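Local atomic coordinates of amidohydrolase (Thermotoga maritima, PDB entry 3OOQ), a protein that probably acts as a metal-dependent hydrolase of the amidohydrolase family, with allantoinase activity tentatively assigned to it. Residues Y182-K193 and T206-L217. Sequence-based numbering, arbitrary orientation.
Sequences YFTKVKNYMKKK and TDLKMEVGEMVL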
ATOM      1  N   TYR F 182      23.033 -12.891  18.499  1.00 18.30           N
ATOM      2  CA  TYR F 182      24.227 -12.398  17.836  1.00 18.23           C
ATOM      3  C   TYR F 182      25.487 -12.965  18.490  1.00 18.54           C
ATOM      4  O   TYR F 182      26.347 -13.566  17.828  1.00 18.21           O
ATOM      5  CB  TYR F 182      24.275 -10.863  17.842  1.00 17.16           C
ATOM      6  CG  TYR F 182      25.607 -10.284  17.382  1.00 19.03           C
ATOM      7  CD1 TYR F 182      26.075 -10.500  16.078  1.00 16.96           C
ATOM      8  CD2 TYR F 182      26.408  -9.542  18.255  1.00 17.16           C
ATOM      9  CE1 TYR F 182      27.275  -9.998  15.658  1.00 18.87           C
ATOM     10  CE2 TYR F 182      27.633  -8.994  17.819  1.00 19.25           C
ATOM     11  CZ  TYR F 182      28.060  -9.252  16.522  1.00 17.48           C
ATOM     12  OH  TYR F 182      29.264  -8.759  16.073  1.00 18.89           O
ATOM     13  N   PHE F 183      25.603 -12.786  19.797  1.00 18.87           N
ATOM     14  CA  PHE F 183      26.809 -13.261  20.473  1.00 19.06           C
ATOM     15  C   PHE F 183      26.906 -14.798  20.511  1.00 19.97           C
ATOM     16  O   PHE F 183      28.015 -15.345  20.515  1.00 20.92           O
ATOM     17  CB  PHE F 183      26.975 -12.607  21.861  1.00 18.82           C
ATOM     18  CG  PHE F 183      27.466 -11.181  21.780  1.00 19.36           C
ATOM     19  CD1 PHE F 183      28.769 -10.909  21.365  1.00 19.24           C
ATOM     20  CD2 PHE F 183      26.622 -10.113  22.078  1.00 19.22           C
ATOM     21  CE1 PHE F 183      29.234  -9.590  21.252  1.00 19.01           C
ATOM     22  CE2 PHE F 183      27.073  -8.795  21.982  1.00 18.96           C
ATOM     23  CZ  PHE F 183      28.394  -8.535  21.572  1.00 19.02           C
ATOM     24  N   THR F 184      25.768 -15.494  20.516  1.00 18.95           N
ATOM     25  CA  THR F 184      25.800 -16.960  20.435  1.00 20.11           C
ATOM     26  C   THR F 184      26.497 -17.368  19.121  1.00 21.01           C
ATOM     27  O   THR F 184      27.346 -18.272  19.089  1.00 21.23           O
ATOM     28  CB  THR F 184      24.366 -17.570  20.522  1.00 19.88           C
ATOM     29  OG1 THR F 184      23.777 -17.233  21.778  1.00 21.12           O
ATOM     30  CG2 THR F 184      24.380 -19.067  20.396  1.00 20.95           C
ATOM     31  N   LYS F 185      26.157 -16.671  18.039  1.00 21.04           N
ATOM     32  CA  LYS F 185      26.805 -16.927  16.750  1.00 22.73           C
ATOM     33  C   LYS F 185      28.284 -16.545  16.731  1.00 22.40           C
ATOM     34  O   LYS F 185      29.076 -17.238  16.103  1.00 24.03           O
ATOM     35  CB  LYS F 185      26.061 -16.213  15.628  1.00 24.20           C
ATOM     36  CG  LYS F 185      24.729 -16.845  15.365  1.00 27.79           C
ATOM     37  CD  LYS F 185      23.706 -15.785  15.030  1.00 28.15           C
ATOM     38  CE  LYS F 185      23.278 -15.844  13.597  1.00 29.18           C
ATOM     39  NZ  LYS F 185      21.790 -15.535  13.450  1.00 30.40           N
ATOM     40  N   VAL F 186      28.633 -15.440  17.392  1.00 20.35           N
ATOM     41  CA  VAL F 186      30.029 -15.036  17.589  1.00 19.86           C
ATOM     42  C   VAL F 186      30.846 -16.150  18.273  1.00 19.91           C
ATOM     43  O   VAL F 186      31.928 -16.502  17.816  1.00 18.70           O
ATOM     44  CB  VAL F 186      30.142 -13.698  18.372  1.00 19.55           C
ATOM     45  CG1 VAL F 186      31.622 -13.367  18.690  1.00 17.17           C
ATOM     46  CG2 VAL F 186      29.510 -12.555  17.554  1.00 15.81           C
ATOM     47  N   LYS F 187      30.304 -16.724  19.344  1.00 21.08           N
ATOM     48  CA  LYS F 187      30.924 -17.881  19.984  1.00 22.61           C
ATOM     49  C   LYS F 187      31.105 -19.077  19.056  1.00 22.50           C
ATOM     50  O   LYS F 187      32.170 -19.684  19.061  1.00 22.55           O
ATOM     51  CB  LYS F 187      30.183 -18.283  21.259  1.00 24.52           C
ATOM     52  CG  LYS F 187      30.093 -17.138  22.270  1.00 34.68           C
ATOM     53  CD  LYS F 187      30.302 -17.586  23.693  1.00 28.01           C
ATOM     54  CE  LYS F 187      29.145 -18.389  24.225  1.00 35.80           C
ATOM     55  NZ  LYS F 187      29.539 -19.126  25.466  1.00 29.91           N
ATOM     56  N   ASN F 188      30.086 -19.420  18.262  1.00 22.06           N
ATOM     57  CA  ASN F 188      30.236 -20.520  17.282  1.00 21.85           C
ATOM     58  C   ASN F 188      31.387 -20.249  16.317  1.00 22.28           C
ATOM     59  O   ASN F 188      32.172 -21.129  16.018  1.00 22.73           O
ATOM     60  CB  ASN F 188      28.960 -20.739  16.471  1.00 20.18           C
ATOM     61  CG  ASN F 188      27.817 -21.267  17.305  1.00 30.40           C
ATOM     62  OD1 ASN F 188      28.019 -21.862  18.367  1.00 20.19           O
ATOM     63  ND2 ASN F 188      26.603 -21.063  16.824  1.00 19.34           N
ATOM     64  N   TYR F 189      31.450 -19.012  15.841  1.00 22.19           N
ATOM     65  CA  TYR F 189      32.450 -18.541  14.888  1.00 22.47           C
ATOM     66  C   TYR F 189      33.877 -18.689  15.420  1.00 23.56           C
ATOM     67  O   TYR F 189      34.768 -19.138  14.705  1.00 23.43           O
ATOM     68  CB  TYR F 189      32.159 -17.080  14.621  1.00 21.36           C
ATOM     69  CG  TYR F 189      33.081 -16.344  13.685  1.00 21.86           C
ATOM     70  CD1 TYR F 189      34.027 -15.444  14.178  1.00 21.34           C
ATOM     71  CD2 TYR F 189      32.964 -16.499  12.300  1.00 21.52           C
ATOM     72  CE1 TYR F 189      34.868 -14.712  13.296  1.00 22.39           C
ATOM     73  CE2 TYR F 189      33.782 -15.786  11.422  1.00 22.36           C
ATOM     74  CZ  TYR F 189      34.722 -14.897  11.918  1.00 21.96           C
ATOM     75  OH  TYR F 189      35.504 -14.195  11.016  1.00 22.87           O
HETATM   76  N   MSE F 190      34.074 -18.294  16.667  1.00 24.56           N
HETATM   77  CA  MSE F 190      35.343 -18.486  17.347  1.00 26.94           C
HETATM   78  C   MSE F 190      35.719 -19.959  17.468  1.00 28.05           C
HETATM   79  O   MSE F 190      36.867 -20.320  17.213  1.00 28.27           O
HETATM   80  CB  MSE F 190      35.323 -17.802  18.713  1.00 28.32           C
HETATM   81  CG  MSE F 190      35.220 -16.277  18.599  1.00 20.97           C
HETATM   82 SE   MSE F 190      34.991 -15.368  20.311  1.00 31.25          SE
HETATM   83  CE  MSE F 190      36.805 -15.625  21.042  1.00 21.61           C
ATOM     84  N   LYS F 191      34.754 -20.805  17.822  1.00 28.30           N
ATOM     85  CA  LYS F 191      35.020 -22.231  17.954  1.00 30.11           C
ATOM     86  C   LYS F 191      35.367 -22.847  16.602  1.00 30.47           C
ATOM     87  O   LYS F 191      36.224 -23.724  16.531  1.00 30.32           O
ATOM     88  CB  LYS F 191      33.847 -22.966  18.599  1.00 30.70           C
ATOM     89  CG  LYS F 191      33.567 -22.495  20.014  1.00 35.29           C
ATOM     90  CD  LYS F 191      32.299 -23.082  20.585  1.00 31.89           C
ATOM     91  CE  LYS F 191      32.022 -22.466  21.938  1.00 35.16           C
ATOM     92  NZ  LYS F 191      30.708 -22.917  22.461  1.00 32.06           N
ATOM     93  N   LYS F 192      34.725 -22.372  15.536  1.00 29.77           N
ATOM     94  CA  LYS F 192      35.087 -22.818  14.186  1.00 30.91           C
ATOM     95  C   LYS F 192      36.526 -22.439  13.840  1.00 30.45           C
ATOM     96  O   LYS F 192      37.257 -23.240  13.260  1.00 29.45           O
ATOM     97  CB  LYS F 192      34.121 -22.274  13.132  1.00 31.70           C
ATOM     98  CG  LYS F 192      32.758 -22.941  13.147  1.00 35.02           C
ATOM     99  CD  LYS F 192      31.841 -22.281  12.128  1.00 33.85           C
ATOM    100  CE  LYS F 192      30.384 -22.673  12.329  1.00 35.12           C
ATOM    101  NZ  LYS F 192      29.480 -21.643  11.690  1.00 35.75           N
ATOM    102  N   LYS F 193      36.927 -21.226  14.223  1.00 31.32           N
ATOM    103  CA  LYS F 193      38.296 -20.746  14.004  1.00 32.96           C
ATOM    104  C   LYS F 193      39.319 -21.553  14.776  1.00 35.80           C
ATOM    105  O   LYS F 193      40.411 -21.830  14.270  1.00 36.07           O
ATOM    106  CB  LYS F 193      38.430 -19.292  14.424  1.00 32.01           C
ATOM    107  CG  LYS F 193      38.067 -18.294  13.361  1.00 33.78           C
ATOM    108  CD  LYS F 193      37.962 -16.949  14.012  1.00 31.01           C
ATOM    109  CE  LYS F 193      38.409 -15.863  13.106  1.00 33.46           C
ATOM    110  NZ  LYS F 193      38.815 -14.696  13.922  1.00 30.19           N
ATOM    111  N   THR F 206      35.549 -16.196   7.092  1.00 27.86           N
ATOM    112  CA  THR F 206      35.701 -14.901   7.728  1.00 27.67           C
ATOM    113  C   THR F 206      34.445 -14.055   7.473  1.00 27.70           C
ATOM    114  O   THR F 206      33.944 -13.993   6.349  1.00 27.37           O
ATOM    115  CB  THR F 206      36.969 -14.201   7.209  1.00 27.63           C
ATOM    116  OG1 THR F 206      38.094 -15.050   7.458  1.00 28.05           O
ATOM    117  CG2 THR F 206      37.189 -12.866   7.909  1.00 27.27           C
ATOM    118  N   ASP F 207      33.929 -13.451   8.534  1.00 27.05           N
ATOM    119  CA  ASP F 207      32.686 -12.715   8.475  1.00 27.15           C
ATOM    120  C   ASP F 207      32.874 -11.425   9.240  1.00 26.14           C
ATOM    121  O   ASP F 207      33.126 -11.421  10.443  1.00 25.31           O
ATOM    122  CB  ASP F 207      31.535 -13.536   9.065  1.00 29.05           C
ATOM    123  CG  ASP F 207      30.188 -12.799   9.024  1.00 26.80           C
ATOM    124  OD1 ASP F 207      30.140 -11.573   9.185  1.00 30.84           O
ATOM    125  OD2 ASP F 207      29.152 -13.456   8.852  1.00 30.94           O
ATOM    126  N   LEU F 208      32.709 -10.329   8.514  1.00 26.46           N
ATOM    127  CA  LEU F 208      32.929  -8.990   9.020  1.00 26.83           C
ATOM    128  C   LEU F 208      32.124  -8.721  10.294  1.00 25.52           C
ATOM    129  O   LEU F 208      32.636  -8.130  11.238  1.00 25.15           O
ATOM    130  CB  LEU F 208      32.538  -7.999   7.917  1.00 27.61           C
ATOM    131  CG  LEU F 208      33.432  -6.804   7.673  1.00 41.49           C
ATOM    132  CD1 LEU F 208      34.859  -7.265   7.375  1.00 28.42           C
ATOM    133  CD2 LEU F 208      32.839  -6.005   6.509  1.00 28.41           C
ATOM    134  N   LYS F 209      30.864  -9.161  10.307  1.00 24.91           N
ATOM    135  CA  LYS F 209      29.984  -8.982  11.472  1.00 24.73           C
ATOM    136  C   LYS F 209      30.456  -9.802  12.679  1.00 23.26           C
ATOM    137  O   LYS F 209      30.392  -9.335  13.816  1.00 22.97           O
ATOM    138  CB  LYS F 209      28.536  -9.374  11.124  1.00 26.17           C
ATOM    139  CG  LYS F 209      27.814  -8.501  10.102  1.00 28.27           C
ATOM    140  CD  LYS F 209      26.371  -9.033   9.946  1.00 29.13           C
ATOM    141  CE  LYS F 209      25.485  -8.195   9.038  1.00 29.63           C
ATOM    142  NZ  LYS F 209      24.017  -8.511   9.342  1.00 31.21           N
HETATM  143  N   MSE F 210      30.915 -11.020  12.419  1.00 22.45           N
HETATM  144  CA  MSE F 210      31.432 -11.893  13.464  1.00 23.56           C
HETATM  145  C   MSE F 210      32.772 -11.403  14.011  1.00 22.70           C
HETATM  146  O   MSE F 210      33.039 -11.547  15.209  1.00 22.76           O
HETATM  147  CB  MSE F 210      31.609 -13.330  12.949  1.00 25.63           C
HETATM  148  CG  MSE F 210      30.356 -14.045  12.507  1.00 22.10           C
HETATM  149 SE   MSE F 210      29.072 -14.354  13.964  1.00 30.56          SE
HETATM  150  CE  MSE F 210      27.949 -12.836  13.644  1.00 21.32           C
ATOM    151  N   GLU F 211      33.610 -10.839  13.139  1.00 21.86           N
ATOM    152  CA  GLU F 211      34.929 -10.342  13.545  1.00 22.47           C
ATOM    153  C   GLU F 211      34.854  -9.261  14.634  1.00 22.27           C
ATOM    154  O   GLU F 211      35.599  -9.322  15.592  1.00 22.95           O
ATOM    155  CB  GLU F 211      35.754  -9.868  12.333  1.00 23.09           C
ATOM    156  CG  GLU F 211      36.266 -11.012  11.453  1.00 27.65           C
ATOM    157  CD  GLU F 211      37.436 -11.774  12.086  1.00 23.55           C
ATOM    158  OE1 GLU F 211      37.591 -12.983  11.841  1.00 27.47           O
ATOM    159  OE2 GLU F 211      38.200 -11.158  12.843  1.00 28.16           O
ATOM    160  N   VAL F 212      33.939  -8.304  14.512  1.00 22.51           N
ATOM    161  CA  VAL F 212      33.765  -7.262  15.537  1.00 22.66           C
ATOM    162  C   VAL F 212      33.236  -7.836  16.834  1.00 21.91           C
ATOM    163  O   VAL F 212      33.606  -7.374  17.919  1.00 21.78           O
ATOM    164  CB  VAL F 212      32.724  -6.162  15.151  1.00 23.83           C
ATOM    165  CG1 VAL F 212      33.130  -4.833  15.801  1.00 32.02           C
ATOM    166  CG2 VAL F 212      32.594  -6.017  13.679  1.00 32.93           C
ATOM    167  N   GLY F 213      32.322  -8.805  16.724  1.00 21.54           N
ATOM    168  CA  GLY F 213      31.760  -9.457  17.913  1.00 20.91           C
ATOM    169  C   GLY F 213      32.862 -10.148  18.688  1.00 21.31           C
ATOM    170  O   GLY F 213      32.900 -10.105  19.928  1.00 20.89           O
ATOM    171  N   GLU F 214      33.768 -10.786  17.950  1.00 21.95           N
ATOM    172  CA  GLU F 214      34.913 -11.474  18.551  1.00 22.51           C
ATOM    173  C   GLU F 214      35.804 -10.467  19.302  1.00 23.94           C
ATOM    174  O   GLU F 214      36.276 -10.743  20.419  1.00 23.50           O
ATOM    175  CB  GLU F 214      35.700 -12.250  17.493  1.00 22.34           C
ATOM    176  CG  GLU F 214      37.000 -12.884  18.019  1.00 28.23           C
ATOM    177  CD  GLU F 214      37.733 -13.744  16.994  1.00 22.47           C
ATOM    178  OE1 GLU F 214      37.337 -13.799  15.806  1.00 28.65           O
ATOM    179  OE2 GLU F 214      38.727 -14.367  17.386  1.00 28.88           O
HETATM  180  N   MSE F 215      36.005  -9.293  18.705  1.00 25.38           N
HETATM  181  CA  MSE F 215      36.768  -8.226  19.364  1.00 27.59           C
HETATM  182  C   MSE F 215      36.190  -7.893  20.725  1.00 25.14           C
HETATM  183  O   MSE F 215      36.929  -7.792  21.702  1.00 25.14           O
HETATM  184  CB  MSE F 215      36.830  -6.967  18.512  1.00 31.72           C
HETATM  185  CG  MSE F 215      37.801  -7.066  17.363  1.00 32.22           C
HETATM  186 SE   MSE F 215      37.902  -5.331  16.492  1.00 41.14          SE
HETATM  187  CE  MSE F 215      36.799  -5.660  14.868  1.00 32.26           C
ATOM    188  N   VAL F 216      34.870  -7.743  20.765  1.00 22.81           N
ATOM    189  CA  VAL F 216      34.128  -7.504  21.997  1.00 21.60           C
ATOM    190  C   VAL F 216      34.279  -8.665  22.981  1.00 20.88           C
ATOM    191  O   VAL F 216      34.563  -8.441  24.146  1.00 21.00           O
ATOM    192  CB  VAL F 216      32.635  -7.195  21.724  1.00 21.50           C
ATOM    193  CG1 VAL F 216      31.846  -7.074  23.059  1.00 16.62           C
ATOM    194  CG2 VAL F 216      32.500  -5.920  20.924  1.00 14.87           C
ATOM    195  N   LEU F 217      34.113  -9.900  22.518  1.00 21.38           N
ATOM    196  CA  LEU F 217      34.243 -11.057  23.414  1.00 22.05           C
ATOM    197  C   LEU F 217      35.657 -11.276  23.932  1.00 22.94           C
ATOM    198  O   LEU F 217      35.840 -11.789  25.039  1.00 23.08           O
ATOM    199  CB  LEU F 217      33.679 -12.344  22.789  1.00 22.10           C
ATOM    200  CG  LEU F 217      32.168 -12.354  22.521  1.00 17.61           C
ATOM    201  CD1 LEU F 217      31.692 -13.779  22.298  1.00 21.87           C
ATOM    202  CD2 LEU F 217      31.379 -11.724  23.681  1.00 22.00           C
TER
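Two helices packed nearly at right angles (crossing angle -92°, axes 9.0 Å apart at closest approach) meet here through V186, M210, E214 and L217, each a knob in a hole of the other helix, where the long helix 172-198 is covered by helix 208-217, the next in the chain. With no side chain at G213, V186 CG1 packs onto its backbone, 3.4 Å from G213 C. M210 CB lies over one face of the Y189 ring, and bends at chi2 and chi3 turn M210 CE back to Y182 CE1, 3.5 Å away. With CG anti to the backbone N (chi1 179°), the Y189 side chain reaches across to the start of helix 208-217. There Y189 OH donates to E211 OE1 (2.6 Å) from the anti side, somewhat out of the carboxylate plane, and accepts from D207 N (3.0 Å, 163° at the hydrogen). K193 NZ, also tilted from that plane, meets E211 OE1 on the syn side and bridges to E214 OE1 at 2.6 Å; R218 engages the other oxygen of E214. A phenylalanine in place of Y189 would probably leave D207 N without this acceptor and take from E211 OE1 one of two donors, K193 being the other. Toward the N-terminal end of 182-193, Y182 OH donates to K209 O (2.6 Å), and F183 CD1 meets L217 CD2, with F245 packing against both residues. The ensemble exemplifies near-orthogonal helix-helix packing with four interlocking side chains, its apolar contacts bordered by a salt-bridge network, in an amidohydrolase of the TIM-barrel clan.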